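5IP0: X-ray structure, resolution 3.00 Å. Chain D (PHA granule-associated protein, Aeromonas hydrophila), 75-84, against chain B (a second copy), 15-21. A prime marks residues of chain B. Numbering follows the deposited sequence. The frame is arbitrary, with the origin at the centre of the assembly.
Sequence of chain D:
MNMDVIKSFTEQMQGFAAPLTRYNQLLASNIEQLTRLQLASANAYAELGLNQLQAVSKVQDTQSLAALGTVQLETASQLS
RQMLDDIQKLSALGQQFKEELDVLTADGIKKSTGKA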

# COMPACT_ATOMS: atom_id res chain seq x y z
N THR D 75 20.97 -5.81 -14.18
CA THR D 75 19.85 -5.03 -13.68
C THR D 75 18.62 -5.25 -14.55
O THR D 75 17.51 -5.39 -14.03
CB THR D 75 20.25 -3.54 -13.66
OG1 THR D 75 20.85 -3.21 -12.39
CG2 THR D 75 19.03 -2.65 -13.85
N ALA D 76 18.81 -5.32 -15.87
CA ALA D 76 17.66 -5.49 -16.76
C ALA D 76 17.02 -6.87 -16.62
O ALA D 76 15.80 -6.99 -16.43
CB ALA D 76 18.08 -5.24 -18.21
N SER D 77 17.83 -7.94 -16.67
CA SER D 77 17.24 -9.26 -16.57
C SER D 77 16.62 -9.49 -15.19
O SER D 77 15.50 -10.00 -15.08
CB SER D 77 18.29 -10.33 -16.90
OG SER D 77 17.72 -11.64 -16.87
N GLN D 78 17.30 -9.05 -14.14
CA GLN D 78 16.75 -9.23 -12.80
C GLN D 78 15.47 -8.41 -12.62
O GLN D 78 14.59 -8.81 -11.85
CB GLN D 78 17.80 -8.87 -11.76
CG GLN D 78 17.42 -9.20 -10.33
CD GLN D 78 18.64 -9.46 -9.50
OE1 GLN D 78 19.77 -9.27 -9.97
NE2 GLN D 78 18.44 -9.90 -8.26
N LEU D 79 15.36 -7.26 -13.28
CA LEU D 79 14.12 -6.51 -13.21
C LEU D 79 12.99 -7.21 -13.98
O LEU D 79 11.83 -7.13 -13.56
CB LEU D 79 14.36 -5.08 -13.73
CG LEU D 79 13.29 -4.00 -13.57
CD1 LEU D 79 12.87 -3.80 -12.12
CD2 LEU D 79 13.77 -2.71 -14.22
N SER D 80 13.35 -7.99 -14.98
CA SER D 80 12.37 -8.76 -15.68
C SER D 80 11.85 -9.69 -14.62
O SER D 80 10.70 -9.66 -14.25
CB SER D 80 13.06 -9.61 -16.71
OG SER D 80 14.05 -10.37 -16.04
N ARG D 81 12.73 -10.51 -14.09
CA ARG D 81 12.30 -11.42 -13.08
C ARG D 81 11.38 -10.72 -12.10
O ARG D 81 10.22 -11.05 -11.98
CB ARG D 81 13.50 -11.99 -12.33
CG ARG D 81 13.96 -13.34 -12.85
CD ARG D 81 15.43 -13.30 -13.24
NE ARG D 81 16.10 -14.58 -13.04
CZ ARG D 81 17.39 -14.72 -12.76
NH1 ARG D 81 18.17 -13.66 -12.65
NH2 ARG D 81 17.91 -15.93 -12.59
N GLN D 82 11.87 -9.71 -11.44
CA GLN D 82 11.08 -9.08 -10.39
C GLN D 82 9.65 -8.83 -10.86
O GLN D 82 8.70 -9.29 -10.23
CB GLN D 82 11.73 -7.77 -9.93
CG GLN D 82 10.96 -7.00 -8.83
CD GLN D 82 10.89 -7.73 -7.50
OE1 GLN D 82 9.81 -7.85 -6.90
NE2 GLN D 82 12.03 -8.21 -7.01
N MET D 83 9.49 -8.16 -12.01
CA MET D 83 8.15 -7.82 -12.49
C MET D 83 7.29 -9.06 -12.73
O MET D 83 6.10 -9.08 -12.36
CB MET D 83 8.26 -7.00 -13.77
CG MET D 83 7.05 -7.08 -14.67
SD MET D 83 7.29 -6.11 -16.16
CE MET D 83 6.46 -7.13 -17.35
N LEU D 84 7.85 -10.09 -13.36
CA LEU D 84 7.04 -11.28 -13.65
C LEU D 84 6.65 -12.04 -12.38
O LEU D 84 5.49 -12.42 -12.21
CB LEU D 84 7.79 -12.17 -14.63
CG LEU D 84 7.70 -11.52 -16.00
CD1 LEU D 84 8.65 -12.20 -16.94
CD2 LEU D 84 6.26 -11.57 -16.53
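Chain B 15-21: GFAAPLT

The contact centres on Met83 and Phe16′, the two residues that lose the most surface in it. Both point their CA-to-CB bonds toward the opposing helix. The side chain of Phe16′ acts as a knob. It sits in the hole formed by Ala76, Leu79, Ser80 and Met83, which span about two turns of the chain D helix. Phe16′ has chi1 in the m well, at -81°. Met83 SD lies 4.4 Å from Phe16′ CD1, at the edge of the ring and near its plane.

Met83 also reaches two further residues of chain B. Met83 CE is 3.6 Å from Pro19′ CB, the closest of these apolar approaches. Met83 CB is 4.2 Å from Leu20′ CD2. Chi1 and chi2 of Met83 are both t, so the side chain is extended through SD. Leu20′ starts sideways from its CA, but its end comes nearer to chain D. Chi1 is m and chi2 is t.

Around the rest of the ring the neighbours are largely backbone atoms. Ser80 CA is 4.0 Å from Phe16′ CE1 and lies at the ring edge. Leu79 C is 4.4 Å from the same Phe16′ CE1. Leu79 directs its CB toward chain B, with chi1 t and chi2 p. Ala76 O is 3.9 Å from Phe16′ CZ. Within its own helix Ala76 O accepts a hydrogen bond from Ser80 N at 3.0 Å.

Both stretches are helical, and both helices extend beyond the residues described. They run in the same general direction, with 27° between their N-to-C directions and a signed crossing angle of 27°. The axes approach to 10.8 Å. The backbones are nearest at Met83 and Leu20′, whose CA atoms are 6.8 Å apart. One turn earlier, Ser80 CA and Phe16′ CA are 8.1 Å apart. The chain B helix is kinked at Pro19′, whose ring nitrogen carries no hydrogen and makes no bond to the turn before. Helical bonding is present just after it: Leu20′ N donates to Phe16′ O at 3.1 Å.

The polar edge adds no hydrogen bond between the chains. Ser80 points its CB away from chain B, as does Ser77, which makes no contact. Gln78 and Arg81 are exposed and also make none. On chain B, Thr21′ OG1 turns back to its own helix and donates to Ala17′ O at 2.8 Å. The two stretches together bury 336 Å², and their association here rests on packing.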

# COMPACT_ATOMS: atom_id res chain seq x y z
N GLY B 15 8.92 -0.73 -22.70
CA GLY B 15 8.03 -1.82 -22.36
C GLY B 15 8.14 -2.31 -20.95
O GLY B 15 7.39 -3.22 -20.57
N PHE B 16 9.06 -1.77 -20.15
CA PHE B 16 8.99 -2.03 -18.71
C PHE B 16 7.97 -1.10 -18.05
O PHE B 16 7.22 -1.53 -17.17
CB PHE B 16 10.35 -1.84 -18.04
CG PHE B 16 11.27 -3.02 -18.19
CD1 PHE B 16 10.97 -4.23 -17.59
CD2 PHE B 16 12.47 -2.90 -18.88
CE1 PHE B 16 11.83 -5.31 -17.72
CE2 PHE B 16 13.35 -3.98 -19.01
CZ PHE B 16 13.02 -5.18 -18.43
N ALA B 17 7.94 0.17 -18.48
CA ALA B 17 7.18 1.18 -17.76
C ALA B 17 5.69 0.87 -17.77
O ALA B 17 4.99 1.10 -16.77
CB ALA B 17 7.45 2.57 -18.34
N ALA B 18 5.18 0.32 -18.88
CA ALA B 18 3.74 0.03 -18.93
C ALA B 18 3.34 -0.95 -17.84
O ALA B 18 2.57 -0.57 -16.94
CB ALA B 18 3.35 -0.45 -20.32
N PRO B 19 3.83 -2.20 -17.82
CA PRO B 19 3.34 -3.11 -16.78
C PRO B 19 3.73 -2.68 -15.38
O PRO B 19 2.90 -2.81 -14.48
CB PRO B 19 3.98 -4.46 -17.15
CG PRO B 19 4.47 -4.30 -18.54
CD PRO B 19 4.85 -2.86 -18.65
N LEU B 20 4.95 -2.15 -15.18
CA LEU B 20 5.37 -1.78 -13.83
C LEU B 20 4.34 -0.89 -13.16
O LEU B 20 3.73 -1.27 -12.15
CB LEU B 20 6.73 -1.08 -13.85
CG LEU B 20 7.90 -2.05 -13.96
CD1 LEU B 20 9.23 -1.32 -14.11
CD2 LEU B 20 7.91 -2.95 -12.77
N THR B 21 4.08 0.27 -13.75
CA THR B 21 3.01 1.11 -13.25
C THR B 21 1.70 0.34 -13.22
O THR B 21 1.04 0.28 -12.18
CB THR B 21 2.87 2.36 -14.11
OG1 THR B 21 4.17 2.74 -14.59
CG2 THR B 21 2.30 3.50 -13.27